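Local coordinates for BvnE (Penicillium brevicompactum, PDB 6U9I), which acts as a pinacolase (isomerase) in brevianamide assembly, probably steering a stereoselective semipinacol rearrangement, at residues E16-S21 with P88-R93; A36-R41 with Q63-F68; V46-P51 with L129-E134; A73-F78 with A105-G110; L94-M99 with M117-F122. All coordinates share one frame; numbering follows the deposited sequence.

Contact 1: E16-S21 with P88-R93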
# COMPACT_ATOMS: atom_id res chain seq x y z
N GLU A 16 17.27 -11.94 3.80
CA GLU A 16 16.72 -13.22 3.36
C GLU A 16 15.79 -13.81 4.41
O GLU A 16 14.75 -14.38 4.07
CB GLU A 16 17.85 -14.19 2.99
CG GLU A 16 18.74 -13.70 1.84
CD GLU A 16 19.70 -12.57 2.23
OE1 GLU A 16 19.81 -12.26 3.44
OE2 GLU A 16 20.35 -11.99 1.33
N GLN A 17 16.14 -13.66 5.69
CA GLN A 17 15.26 -14.13 6.76
C GLN A 17 13.90 -13.44 6.71
O GLN A 17 12.87 -14.08 6.91
CB GLN A 17 15.91 -13.90 8.12
CG GLN A 17 14.96 -14.14 9.30
CD GLN A 17 14.62 -15.61 9.49
OE1 GLN A 17 15.30 -16.32 10.22
NE2 GLN A 17 13.55 -16.07 8.83
N LEU A 18 13.89 -12.13 6.46
CA LEU A 18 12.62 -11.41 6.41
C LEU A 18 11.79 -11.84 5.20
O LEU A 18 10.56 -11.97 5.29
CB LEU A 18 12.87 -9.90 6.40
CG LEU A 18 13.41 -9.32 7.73
CD1 LEU A 18 14.04 -7.95 7.52
CD2 LEU A 18 12.30 -9.25 8.79
N ILE A 19 12.46 -12.12 4.08
CA ILE A 19 11.74 -12.61 2.90
C ILE A 19 11.16 -13.99 3.17
O ILE A 19 10.01 -14.27 2.81
CB ILE A 19 12.67 -12.59 1.67
CG1 ILE A 19 12.96 -11.14 1.28
CG2 ILE A 19 12.05 -13.39 0.51
CD1 ILE A 19 13.92 -10.96 0.12
N VAL A 20 11.93 -14.87 3.82
CA VAL A 20 11.42 -16.19 4.19
C VAL A 20 10.21 -16.07 5.11
O VAL A 20 9.20 -16.77 4.92
CB VAL A 20 12.54 -17.04 4.82
CG1 VAL A 20 11.96 -18.22 5.57
CG2 VAL A 20 13.52 -17.50 3.75
N SER A 21 10.27 -15.18 6.10
CA SER A 21 9.10 -15.05 6.98
C SER A 21 7.92 -14.40 6.29
O SER A 21 6.77 -14.72 6.62
CB SER A 21 9.45 -14.30 8.27
OG SER A 21 10.59 -14.85 8.89
N PRO A 88 8.56 -8.67 -2.83
CA PRO A 88 8.62 -8.07 -1.49
C PRO A 88 9.65 -6.96 -1.41
O PRO A 88 10.76 -7.06 -1.94
CB PRO A 88 9.00 -9.25 -0.59
CG PRO A 88 8.57 -10.46 -1.35
CD PRO A 88 8.82 -10.12 -2.80
N ILE A 89 9.29 -5.89 -0.70
CA ILE A 89 10.15 -4.74 -0.46
C ILE A 89 10.58 -4.84 0.99
O ILE A 89 9.72 -4.90 1.87
CB ILE A 89 9.41 -3.43 -0.73
CG1 ILE A 89 8.84 -3.42 -2.15
CG2 ILE A 89 10.31 -2.24 -0.48
CD1 ILE A 89 7.87 -2.29 -2.38
N VAL A 90 11.88 -4.87 1.25
CA VAL A 90 12.39 -5.24 2.57
C VAL A 90 13.22 -4.10 3.16
O VAL A 90 14.22 -3.69 2.56
CB VAL A 90 13.24 -6.52 2.51
CG1 VAL A 90 13.69 -6.92 3.93
CG2 VAL A 90 12.44 -7.64 1.88
N ASP A 91 12.82 -3.63 4.36
CA ASP A 91 13.62 -2.69 5.14
C ASP A 91 14.22 -3.48 6.30
O ASP A 91 13.55 -3.70 7.32
CB ASP A 91 12.78 -1.51 5.64
CG ASP A 91 13.61 -0.42 6.35
OD1 ASP A 91 14.73 -0.71 6.80
OD2 ASP A 91 13.13 0.73 6.47
N GLU A 92 15.48 -3.91 6.15
CA GLU A 92 16.13 -4.72 7.17
C GLU A 92 16.21 -3.99 8.50
O GLU A 92 16.04 -4.59 9.57
CB GLU A 92 17.55 -5.08 6.74
CG GLU A 92 17.67 -6.27 5.85
CD GLU A 92 19.12 -6.63 5.58
OE1 GLU A 92 19.58 -6.46 4.43
OE2 GLU A 92 19.81 -7.05 6.54
N ARG A 93 16.50 -2.69 8.46
CA ARG A 93 16.68 -1.93 9.70
C ARG A 93 15.40 -1.90 10.53
O ARG A 93 15.44 -2.06 11.75
CB ARG A 93 17.14 -0.51 9.38
CG ARG A 93 17.28 0.36 10.62
CD ARG A 93 18.08 1.62 10.35
NE ARG A 93 18.08 2.48 11.54
CZ ARG A 93 19.08 2.55 12.41
NH1 ARG A 93 18.99 3.35 13.46
NH2 ARG A 93 20.17 1.81 12.23
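Helix 16-21 crosses strand 89-91 at 130° between their N-to-C directions, the short axes coming within 9.0 Å, and no hydrogen bond joins the two backbones. Val90 fills the interval by pointing at the helix and splitting its two methyls between neighbouring helix residues. Its CG1, anti to the backbone N (chi1 -177°), meets Leu18 CD1 at 3.8 Å, the two side chains crossing obliquely. Its CG2, beside the backbone N, lies against the CG1 branch of Ile19, with Val90 CG2 and Ile19 CG1 3.6 Å apart and the side chains nearly at right angles. The helix packs on the end of the mixed sheet, where strand 89-91 pairs with strand 96-107 and Leu18 also touches Val97 and Phe122. Leu18 CD1 reaches past Val90 to the chain just beyond the strand, 3.9 Å from Glu92 CA. The carboxylates of Glu16 and Glu92 stay apart, OE1 of Glu16 to OE1 of Glu92 being 5.9 Å, a like-charge pair at the less buried margin. Asp91 points from the helix toward the dimer interface, where its OD2 accepts from Val90 N of the second subunit and forms a salt bridge with Arg15 of that subunit.

Contact 2: A36-R41 with Q63-F68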
# COMPACT_ATOMS: atom_id res chain seq x y z
N ALA A 36 -3.81 -21.53 11.03
CA ALA A 36 -2.67 -21.17 10.19
C ALA A 36 -2.62 -19.67 9.95
O ALA A 36 -1.54 -19.08 9.86
CB ALA A 36 -2.75 -21.92 8.86
N MET A 37 -3.78 -19.04 9.84
CA MET A 37 -3.86 -17.63 9.49
C MET A 37 -3.50 -16.69 10.63
O MET A 37 -3.37 -15.48 10.39
CB MET A 37 -5.26 -17.31 8.97
CG MET A 37 -5.57 -18.09 7.69
SD MET A 37 -7.29 -18.08 7.21
CE MET A 37 -7.34 -16.60 6.22
N VAL A 38 -3.34 -17.19 11.85
CA VAL A 38 -2.82 -16.39 12.95
C VAL A 38 -1.50 -16.97 13.49
O VAL A 38 -1.07 -16.61 14.58
CB VAL A 38 -3.86 -16.24 14.08
CG1 VAL A 38 -5.16 -15.64 13.52
CG2 VAL A 38 -4.12 -17.57 14.78
N SER A 39 -0.84 -17.83 12.73
CA SER A 39 0.36 -18.48 13.23
C SER A 39 1.58 -17.56 13.09
O SER A 39 1.60 -16.63 12.29
CB SER A 39 0.62 -19.80 12.50
OG SER A 39 0.84 -19.56 11.12
N HIS A 40 2.61 -17.87 13.89
CA HIS A 40 3.91 -17.18 13.84
C HIS A 40 3.77 -15.67 14.05
O HIS A 40 4.36 -14.86 13.34
CB HIS A 40 4.64 -17.47 12.52
CG HIS A 40 4.81 -18.93 12.24
ND1 HIS A 40 5.72 -19.71 12.92
CD2 HIS A 40 4.16 -19.75 11.39
CE1 HIS A 40 5.64 -20.95 12.47
NE2 HIS A 40 4.69 -21.01 11.55
N ARG A 41 2.98 -15.31 15.05
CA ARG A 41 2.79 -13.93 15.47
C ARG A 41 3.24 -13.78 16.91
O ARG A 41 3.16 -14.73 17.70
CB ARG A 41 1.31 -13.50 15.33
CG ARG A 41 0.86 -13.26 13.88
CD ARG A 41 -0.67 -13.27 13.72
NE ARG A 41 -1.35 -12.21 14.46
CZ ARG A 41 -1.87 -11.10 13.92
NH1 ARG A 41 -2.49 -10.21 14.69
NH2 ARG A 41 -1.79 -10.89 12.61
N GLN A 63 -9.08 -11.86 18.37
CA GLN A 63 -10.11 -11.30 17.49
C GLN A 63 -9.93 -11.76 16.05
O GLN A 63 -10.91 -12.03 15.35
CB GLN A 63 -10.07 -9.78 17.54
CG GLN A 63 -10.55 -9.23 18.89
CD GLN A 63 -10.26 -7.76 19.04
OE1 GLN A 63 -9.23 -7.26 18.59
NE2 GLN A 63 -11.16 -7.04 19.73
N LEU A 64 -8.68 -11.81 15.59
CA LEU A 64 -8.40 -12.21 14.22
C LEU A 64 -8.75 -13.68 13.99
O LEU A 64 -9.32 -14.04 12.95
CB LEU A 64 -6.94 -11.94 13.90
CG LEU A 64 -6.46 -12.06 12.46
CD1 LEU A 64 -7.12 -11.02 11.57
CD2 LEU A 64 -4.94 -11.95 12.42
N ARG A 65 -8.42 -14.54 14.95
CA ARG A 65 -8.80 -15.95 14.84
C ARG A 65 -10.32 -16.08 14.71
O ARG A 65 -10.82 -16.80 13.84
CB ARG A 65 -8.28 -16.73 16.04
CG ARG A 65 -8.45 -18.24 15.94
CD ARG A 65 -8.08 -18.92 17.27
NE ARG A 65 -6.64 -18.90 17.52
CZ ARG A 65 -5.81 -19.86 17.13
NH1 ARG A 65 -6.26 -20.92 16.46
NH2 ARG A 65 -4.51 -19.77 17.41
N THR A 66 -11.07 -15.36 15.56
CA THR A 66 -12.53 -15.41 15.47
C THR A 66 -13.02 -14.92 14.12
O THR A 66 -13.92 -15.53 13.52
CB THR A 66 -13.14 -14.58 16.60
OG1 THR A 66 -12.77 -15.15 17.86
CG2 THR A 66 -14.66 -14.53 16.48
N PHE A 67 -12.44 -13.83 13.61
CA PHE A 67 -12.82 -13.35 12.28
C PHE A 67 -12.59 -14.42 11.23
O PHE A 67 -13.44 -14.64 10.36
CB PHE A 67 -12.05 -12.08 11.92
CG PHE A 67 -12.22 -11.66 10.48
CD1 PHE A 67 -13.41 -11.07 10.06
CD2 PHE A 67 -11.21 -11.86 9.55
CE1 PHE A 67 -13.58 -10.69 8.73
CE2 PHE A 67 -11.38 -11.48 8.22
CZ PHE A 67 -12.56 -10.89 7.82
N PHE A 68 -11.44 -15.09 11.29
CA PHE A 68 -11.11 -16.06 10.25
C PHE A 68 -11.99 -17.30 10.33
O PHE A 68 -12.22 -17.95 9.31
CB PHE A 68 -9.62 -16.44 10.34
CG PHE A 68 -8.70 -15.38 9.78
CD1 PHE A 68 -9.08 -14.63 8.67
CD2 PHE A 68 -7.45 -15.14 10.35
CE1 PHE A 68 -8.23 -13.65 8.15
CE2 PHE A 68 -6.59 -14.17 9.82
CZ PHE A 68 -6.99 -13.42 8.72
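The Phe68 ring is the flat surface on which Met37 rests, where the loop after the short helix 34-37 meets the inner side chains of helix 61-74. The Met37 side chain leaves the backbone with CG beside the N (chi1 -63°), runs on extended through chi2 and bends at chi3 (88°), so that sulfur and methyl both end over one face of the ring. Met37 SD stands 4.2 Å from the centroid of the Phe68 ring, a Met-aromatic contact, while CE makes a CH-pi contact with the same face, 20° off the ring normal. Nearer the backbone, Met37 CB touches the rim at Phe68 CD2, 3.4 Å away. Val38 meets the same ring differently: its CG1 lies at the edge, in the ring plane, 3.9 Å from Phe68 CD2, and also packs on Leu64 CD2 as the two side chains slide past each other in opposite directions. The other branch, Val38 CG2, sits over one face of the Arg65 guanidinium, 3.5 Å from Arg65 NH2. Leu64 repeats this with Arg41, its CD2 lying over a face of that guanidinium, 3.3 Å from Arg41 NH2. The loop is itself tied by Ala36 O, which accepts from both Ser39 N and Ser39 OG. No hydrogen bond crosses between loop and helix. Arg65 forms a salt bridge with Asp35, and Arg41 bonds Asn61 and Thr47; these rim bonds would fix how each guanidinium is turned, while a face of each serves as apolar surface for a methyl.

Contact 3: V46-P51 with L129-E134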
# COMPACT_ATOMS: atom_id res chain seq x y z
N VAL A 46 -1.07 -7.10 16.25
CA VAL A 46 -2.40 -6.76 15.74
C VAL A 46 -2.35 -6.66 14.23
O VAL A 46 -1.30 -6.38 13.64
CB VAL A 46 -2.96 -5.45 16.34
CG1 VAL A 46 -3.18 -5.59 17.85
CG2 VAL A 46 -2.06 -4.29 16.02
N THR A 47 -3.49 -6.91 13.60
CA THR A 47 -3.72 -6.63 12.19
C THR A 47 -4.53 -5.35 12.12
O THR A 47 -5.59 -5.24 12.76
CB THR A 47 -4.46 -7.79 11.52
OG1 THR A 47 -3.58 -8.93 11.43
CG2 THR A 47 -4.92 -7.40 10.12
N ARG A 48 -4.03 -4.36 11.37
CA ARG A 48 -4.65 -3.05 11.31
C ARG A 48 -5.25 -2.83 9.93
O ARG A 48 -4.51 -2.56 8.97
CB ARG A 48 -3.64 -1.94 11.62
CG ARG A 48 -2.70 -2.22 12.78
CD ARG A 48 -1.62 -1.14 12.82
NE ARG A 48 -0.73 -1.30 13.97
CZ ARG A 48 -0.96 -0.78 15.17
NH1 ARG A 48 -2.06 -0.06 15.38
NH2 ARG A 48 -0.09 -0.98 16.15
N PRO A 49 -6.57 -2.92 9.77
CA PRO A 49 -7.17 -2.60 8.48
C PRO A 49 -6.99 -1.12 8.14
O PRO A 49 -7.01 -0.25 9.02
CB PRO A 49 -8.65 -2.95 8.66
CG PRO A 49 -8.70 -3.83 9.87
CD PRO A 49 -7.57 -3.39 10.75
N ALA A 50 -6.78 -0.85 6.86
CA ALA A 50 -6.65 0.50 6.34
C ALA A 50 -7.28 0.50 4.96
O ALA A 50 -7.45 -0.56 4.36
CB ALA A 50 -5.17 0.94 6.27
N PRO A 51 -7.65 1.68 4.44
CA PRO A 51 -7.54 3.04 4.98
C PRO A 51 -8.51 3.29 6.13
O PRO A 51 -9.39 2.47 6.39
CB PRO A 51 -7.90 3.92 3.78
CG PRO A 51 -8.80 3.07 2.94
CD PRO A 51 -8.21 1.68 3.07
N LEU A 129 5.87 -12.34 13.35
CA LEU A 129 5.16 -11.14 12.93
C LEU A 129 4.63 -10.37 14.14
O LEU A 129 3.92 -10.93 14.97
CB LEU A 129 4.00 -11.54 12.02
CG LEU A 129 3.15 -10.47 11.37
CD1 LEU A 129 3.98 -9.63 10.39
CD2 LEU A 129 2.04 -11.21 10.66
N ARG A 130 4.96 -9.07 14.23
CA ARG A 130 4.51 -8.27 15.36
C ARG A 130 3.52 -7.18 14.98
O ARG A 130 2.90 -6.59 15.87
CB ARG A 130 5.71 -7.63 16.08
CG ARG A 130 6.39 -6.50 15.31
CD ARG A 130 7.54 -5.86 16.12
NE ARG A 130 7.05 -5.26 17.37
CZ ARG A 130 7.85 -4.73 18.29
NH1 ARG A 130 7.35 -4.20 19.41
NH2 ARG A 130 9.16 -4.72 18.08
N ASP A 131 3.31 -6.93 13.68
CA ASP A 131 2.34 -5.94 13.25
C ASP A 131 2.04 -6.17 11.78
O ASP A 131 2.94 -6.51 11.02
CB ASP A 131 2.86 -4.51 13.44
CG ASP A 131 1.80 -3.46 13.17
OD1 ASP A 131 0.91 -3.30 14.04
OD2 ASP A 131 1.83 -2.81 12.10
N VAL A 132 0.78 -5.98 11.39
CA VAL A 132 0.38 -5.99 9.99
C VAL A 132 -0.52 -4.79 9.74
O VAL A 132 -1.53 -4.62 10.43
CB VAL A 132 -0.40 -7.26 9.60
CG1 VAL A 132 -0.60 -7.29 8.10
CG2 VAL A 132 0.31 -8.46 10.06
N ILE A 133 -0.18 -3.99 8.72
CA ILE A 133 -1.14 -3.04 8.16
C ILE A 133 -1.64 -3.63 6.86
O ILE A 133 -0.83 -4.00 6.00
CB ILE A 133 -0.51 -1.67 7.87
CG1 ILE A 133 0.06 -1.06 9.13
CG2 ILE A 133 -1.56 -0.75 7.20
CD1 ILE A 133 0.88 0.16 8.82
N GLU A 134 -2.96 -3.72 6.71
CA GLU A 134 -3.56 -4.26 5.49
C GLU A 134 -4.36 -3.15 4.83
O GLU A 134 -5.51 -2.88 5.19
CB GLU A 134 -4.44 -5.47 5.81
CG GLU A 134 -3.63 -6.68 6.25
CD GLU A 134 -4.49 -7.85 6.67
OE1 GLU A 134 -5.72 -7.67 6.84
OE2 GLU A 134 -3.93 -8.95 6.85
O HOH W 1 0.93 -5.02 16.12
O HOH W 2 -3.90 -10.49 9.11
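Arg48 and Asp131 form a salt bridge across the strands, in which Arg48 NE donates to Asp131 OD1 at 2.6 Å. The oxygen uses its syn lone pair and lies near the guanidinium plane, although guanidinium and carboxylate planes are turned 43° apart; a second bond from Arg48 NH2 is weak. Val46 CG2 sits over the centre of the guanidinium face, and one water joins Asp131 OD1 to Val46 N and Arg130 O. Beneath this runs a parallel ladder. Arg48 N bonds Val132 O at 2.7 Å, nearly along the C=O axis, and Arg48 O accepts from Glu134 N at 3.0 Å, so one residue bonds both ways. Val132 N and Ala50 N extend the ladder to Val46 O and Glu134 O. On the sheet face of Thr47 and Val132, Thr47 CG2 abuts Glu134 OE1 at 3.4 Å, while a second water spans Thr47 OG1 and Glu134 OE2; Arg41 also bonds that hydroxyl. A classic beta bulge sets Arg130 and Asp131 together opposite Thr121. Strand 59-60 pairs with strand 45-50 on one side, through Leu59 and Thr47, and strand 110-122 with strand 129-136 on the other; Trp25 of helix 14-31 touches Leu129 and Glu134.

Contact 4: A73-F78 with A105-G110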
# COMPACT_ATOMS: atom_id res chain seq x y z
N ALA A 73 -15.44 -20.15 6.83
CA ALA A 73 -16.72 -20.84 6.67
C ALA A 73 -17.53 -20.31 5.50
O ALA A 73 -18.43 -21.01 5.02
CB ALA A 73 -17.55 -20.72 7.95
N GLN A 74 -17.23 -19.11 5.01
CA GLN A 74 -18.03 -18.48 3.96
C GLN A 74 -17.35 -18.42 2.60
O GLN A 74 -17.99 -18.00 1.63
CB GLN A 74 -18.42 -17.06 4.39
CG GLN A 74 -19.21 -17.01 5.67
CD GLN A 74 -19.45 -15.60 6.15
OE1 GLN A 74 -19.00 -14.64 5.53
NE2 GLN A 74 -20.16 -15.47 7.27
N MET A 75 -16.08 -18.80 2.50
CA MET A 75 -15.36 -18.70 1.25
C MET A 75 -14.59 -19.98 0.98
O MET A 75 -14.21 -20.71 1.90
CB MET A 75 -14.41 -17.50 1.25
CG MET A 75 -15.10 -16.22 1.70
SD MET A 75 -14.51 -14.76 0.85
CE MET A 75 -12.79 -14.83 1.32
N LYS A 76 -14.40 -20.26 -0.31
CA LYS A 76 -13.69 -21.45 -0.77
C LYS A 76 -12.61 -21.03 -1.75
O LYS A 76 -12.67 -19.95 -2.35
CB LYS A 76 -14.65 -22.46 -1.45
CG LYS A 76 -16.05 -22.51 -0.85
CD LYS A 76 -17.06 -21.76 -1.73
CE LYS A 76 -18.30 -21.32 -0.93
NZ LYS A 76 -19.30 -20.66 -1.82
N ASN A 77 -11.63 -21.91 -1.93
CA ASN A 77 -10.58 -21.74 -2.94
C ASN A 77 -9.88 -20.39 -2.79
O ASN A 77 -9.62 -19.69 -3.77
CB ASN A 77 -11.14 -21.92 -4.34
CG ASN A 77 -11.66 -23.31 -4.56
OD1 ASN A 77 -11.06 -24.29 -4.12
ND2 ASN A 77 -12.81 -23.42 -5.23
N PHE A 78 -9.57 -20.04 -1.55
CA PHE A 78 -8.88 -18.79 -1.25
C PHE A 78 -7.45 -18.83 -1.78
O PHE A 78 -6.75 -19.84 -1.66
CB PHE A 78 -8.86 -18.57 0.26
CG PHE A 78 -8.10 -17.34 0.70
CD1 PHE A 78 -8.67 -16.08 0.60
CD2 PHE A 78 -6.81 -17.45 1.23
CE1 PHE A 78 -7.98 -14.94 1.01
CE2 PHE A 78 -6.11 -16.32 1.65
CZ PHE A 78 -6.70 -15.06 1.54
N ALA A 105 -11.12 -15.50 -3.94
CA ALA A 105 -11.88 -16.52 -3.23
C ALA A 105 -13.24 -16.65 -3.90
O ALA A 105 -13.63 -15.83 -4.74
CB ALA A 105 -12.03 -16.20 -1.75
N GLU A 106 -13.97 -17.69 -3.51
CA GLU A 106 -15.29 -17.99 -4.05
C GLU A 106 -16.28 -17.94 -2.91
O GLU A 106 -16.11 -18.65 -1.90
CB GLU A 106 -15.30 -19.35 -4.76
CG GLU A 106 -14.54 -19.34 -6.09
CD GLU A 106 -14.06 -20.71 -6.53
OE1 GLU A 106 -14.50 -21.73 -5.96
OE2 GLU A 106 -13.22 -20.78 -7.46
N ALA A 107 -17.28 -17.08 -3.03
CA ALA A 107 -18.28 -16.87 -2.00
C ALA A 107 -19.66 -17.17 -2.57
O ALA A 107 -19.81 -17.47 -3.75
CB ALA A 107 -18.18 -15.45 -1.45
N ALA A 108 -20.69 -17.09 -1.71
CA ALA A 108 -22.05 -17.34 -2.18
C ALA A 108 -22.45 -16.31 -3.24
O ALA A 108 -23.07 -16.65 -4.25
CB ALA A 108 -23.03 -17.32 -1.01
N CYS A 109 -22.07 -15.04 -3.03
CA CYS A 109 -22.41 -13.99 -3.98
C CYS A 109 -21.53 -13.98 -5.22
O CYS A 109 -21.68 -13.10 -6.07
CB CYS A 109 -22.33 -12.61 -3.30
SG CYS A 109 -20.65 -12.03 -2.94
N GLY A 110 -20.61 -14.94 -5.36
CA GLY A 110 -19.72 -15.00 -6.50
C GLY A 110 -18.27 -14.83 -6.09
O GLY A 110 -17.88 -15.17 -4.97
O HOH W 3 -20.31 -16.86 1.09
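Glu106 O is gripped twice across the contact: Lys76 N donates to it at 2.8 Å, and Met75 CA adds a CA-H...O contact to Glu106 O at 3.2 Å. The backbone pairing with Lys76 is completed by Glu106 N, which bonds Lys76 O at 2.9 Å; both hydrogen bonds lie in the carbonyl planes. Lys76 bends at chi2 (103°), laying CD on Glu106 O, 3.3 Å away, while its ammonium stays well clear of the Glu106 carboxylate. That carboxylate is held from two directions. Asn77 ND2 gives OE1 of Glu106 a very short bond of 2.5 Å, with an N-H...O angle of 155°. The oxygen lies in the amide plane of Asn77, yet ND2 approaches from above the carboxylate plane, the two planes being 79° apart. Tyr104 OH bonds OE2. Met75, bent at chi2 and chi3, presses CE against Ala105 CB at 3.4 Å, tighter than usual carbon contact. Phe78 presents its ring edge to that same methyl and stacks with Phe32. A water spans Gln74 O and Ala108 N, bridging the end of helix 61-74 to the turn. The result is a single antiparallel hydrogen-bonded pair, Lys76 with Glu106, as the chain leaves helix 61-74 and turns a corner at Asn77 into strand 78-82; strand 96-107 ends beside it in the type I turn Ala107 to Gly110 of a beta hairpin.

Contact 5: L94-M99 with M117-F122; sequences LRKVVM and MVVLTF
Strands 96-107 and 110-122 form a long antiparallel beta hairpin, and the pairing here lies toward its open end, away from the connecting turn. Val97 and Leu120 form a hydrogen-bonded pair, with Val97 N to Leu120 O and Leu120 N to Val97 O both 2.8 Å. In the next such pair Met99 N to Val118 O and Val118 N to Met99 O are both 2.9 Å, and Phe122 N closes the ladder on Arg95 O, nearly along the C=O axis. A G1 beta bulge at Arg95-Lys96, opposite Asp91, puts Arg95 in the left-handed helical region (phi 58°). On the face carrying Lys96, Val98, Val119 and Thr121, Lys96 runs beside Thr121 and bends at chi4 (-77°) so that its NZ bonds Thr121 OG1 at 2.8 Å. Val98 and Val119 lie alongside each other, CG2 to CG2 4.0 Å, and Val98 CG1 touches Met117 SD. The face carrying Val97, Met99, Val118 and Leu120 is apolar: Met99 turns its CE, bent back at chi3, onto Leu120 CD1 at 3.7 Å, and Val97 CG2 meets the edge of the Phe122 ring at CE2, 4.0 Å away. The Arg95 guanidinium leads off to a salt bridge with Glu124. Helix 14-31 packs on Val97 and Phe122, strand 89-91 and strand 129-136 flank the hairpin, and Lys96, Met117 and Val119 meet the second subunit.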
# COMPACT_ATOMS: atom_id res chain seq x y z
N LEU A 94 14.26 -1.70 9.88
CA LEU A 94 12.97 -1.63 10.55
C LEU A 94 12.28 -2.99 10.68
O LEU A 94 11.20 -3.06 11.29
CB LEU A 94 12.05 -0.65 9.82
CG LEU A 94 12.59 0.77 9.66
CD1 LEU A 94 11.53 1.69 9.08
CD2 LEU A 94 13.07 1.31 11.02
N ARG A 95 12.87 -4.06 10.14
CA ARG A 95 12.26 -5.39 10.14
C ARG A 95 10.90 -5.37 9.45
O ARG A 95 9.96 -6.05 9.89
CB ARG A 95 12.12 -5.96 11.56
CG ARG A 95 13.30 -6.77 12.05
CD ARG A 95 14.52 -5.92 12.12
NE ARG A 95 15.59 -6.52 12.91
CZ ARG A 95 16.75 -5.90 13.11
NH1 ARG A 95 17.70 -6.46 13.84
NH2 ARG A 95 16.94 -4.72 12.55
N LYS A 96 10.78 -4.61 8.36
CA LYS A 96 9.51 -4.48 7.67
C LYS A 96 9.60 -5.08 6.28
O LYS A 96 10.65 -5.02 5.63
CB LYS A 96 9.07 -3.03 7.58
CG LYS A 96 8.68 -2.47 8.95
CD LYS A 96 8.18 -1.05 8.81
CE LYS A 96 8.10 -0.37 10.17
NZ LYS A 96 6.89 -0.79 10.97
N VAL A 97 8.49 -5.68 5.83
CA VAL A 97 8.35 -6.18 4.46
C VAL A 97 7.03 -5.65 3.91
O VAL A 97 5.98 -5.86 4.51
CB VAL A 97 8.37 -7.71 4.39
CG1 VAL A 97 8.20 -8.18 2.92
CG2 VAL A 97 9.66 -8.26 4.99
N VAL A 98 7.09 -5.00 2.74
CA VAL A 98 5.90 -4.46 2.08
C VAL A 98 5.59 -5.32 0.87
O VAL A 98 6.49 -5.66 0.10
CB VAL A 98 6.12 -3.00 1.67
CG1 VAL A 98 4.88 -2.45 0.94
CG2 VAL A 98 6.42 -2.15 2.91
N MET A 99 4.31 -5.68 0.69
CA MET A 99 3.91 -6.51 -0.44
C MET A 99 2.61 -6.01 -1.06
O MET A 99 1.64 -5.75 -0.35
CB MET A 99 3.75 -7.98 -0.03
CG MET A 99 5.08 -8.62 0.35
SD MET A 99 4.95 -10.38 0.68
CE MET A 99 3.92 -10.37 2.14
N MET A 117 -2.15 -3.35 -0.33
CA MET A 117 -0.76 -3.08 0.03
C MET A 117 -0.62 -3.42 1.50
O MET A 117 -1.28 -2.81 2.35
CB MET A 117 -0.39 -1.62 -0.25
CG MET A 117 1.10 -1.34 -0.30
SD MET A 117 1.93 -2.07 -1.74
CE MET A 117 1.17 -1.19 -3.10
N VAL A 118 0.24 -4.38 1.82
CA VAL A 118 0.42 -4.88 3.18
C VAL A 118 1.80 -4.49 3.68
O VAL A 118 2.79 -4.54 2.93
CB VAL A 118 0.22 -6.41 3.21
CG1 VAL A 118 0.76 -7.03 4.48
CG2 VAL A 118 -1.27 -6.74 3.02
N VAL A 119 1.88 -4.07 4.95
CA VAL A 119 3.15 -3.78 5.61
C VAL A 119 3.25 -4.74 6.79
O VAL A 119 2.50 -4.62 7.76
CB VAL A 119 3.25 -2.33 6.09
CG1 VAL A 119 4.62 -2.10 6.75
CG2 VAL A 119 3.00 -1.36 4.93
N LEU A 120 4.15 -5.72 6.69
CA LEU A 120 4.47 -6.63 7.78
C LEU A 120 5.64 -6.06 8.58
O LEU A 120 6.64 -5.63 7.99
CB LEU A 120 4.84 -8.01 7.24
CG LEU A 120 3.87 -8.70 6.27
CD1 LEU A 120 4.44 -10.04 5.81
CD2 LEU A 120 2.56 -8.93 6.96
N THR A 121 5.52 -6.05 9.90
CA THR A 121 6.66 -5.77 10.77
C THR A 121 6.95 -7.02 11.58
O THR A 121 6.03 -7.63 12.14
CB THR A 121 6.39 -4.60 11.73
OG1 THR A 121 5.93 -3.46 10.98
CG2 THR A 121 7.68 -4.22 12.46
N PHE A 122 8.22 -7.41 11.64
CA PHE A 122 8.62 -8.59 12.39
C PHE A 122 9.36 -8.16 13.66
O PHE A 122 9.76 -7.01 13.82
CB PHE A 122 9.47 -9.52 11.53
CG PHE A 122 8.70 -10.13 10.39
CD1 PHE A 122 8.00 -11.31 10.57
CD2 PHE A 122 8.65 -9.50 9.16
CE1 PHE A 122 7.27 -11.87 9.53
CE2 PHE A 122 7.93 -10.05 8.11
CZ PHE A 122 7.24 -11.23 8.30

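In the fold
Contacts 1, 2 and 5 are buried, whereas contacts 3 and 4 are partly exposed. Burial and pairing cut across each other: contact 1 (helix on strand) and contact 2 (loop on helix) meet by side chains without a hydrogen bond across, while buried contact 5 is backbone-paired like 3 and 4, parallel in 3 and antiparallel in 4 and 5. A salt bridge crosses contact 3, an Asn-Glu bond contact 4, a Lys-Thr bond contact 5. Contacts 1, 3, 4 and 5 reach one mixed sheet, where neighbouring strands 110-122 and 129-136 join contacts 3 and 5. Contact 2 reaches contact 3 by Arg41 to Thr47. Contact 4 shares helix 61-74 with contact 2 and strand 96-107 with contact 5. Contacts 1, 3 and 5 touch the second subunit.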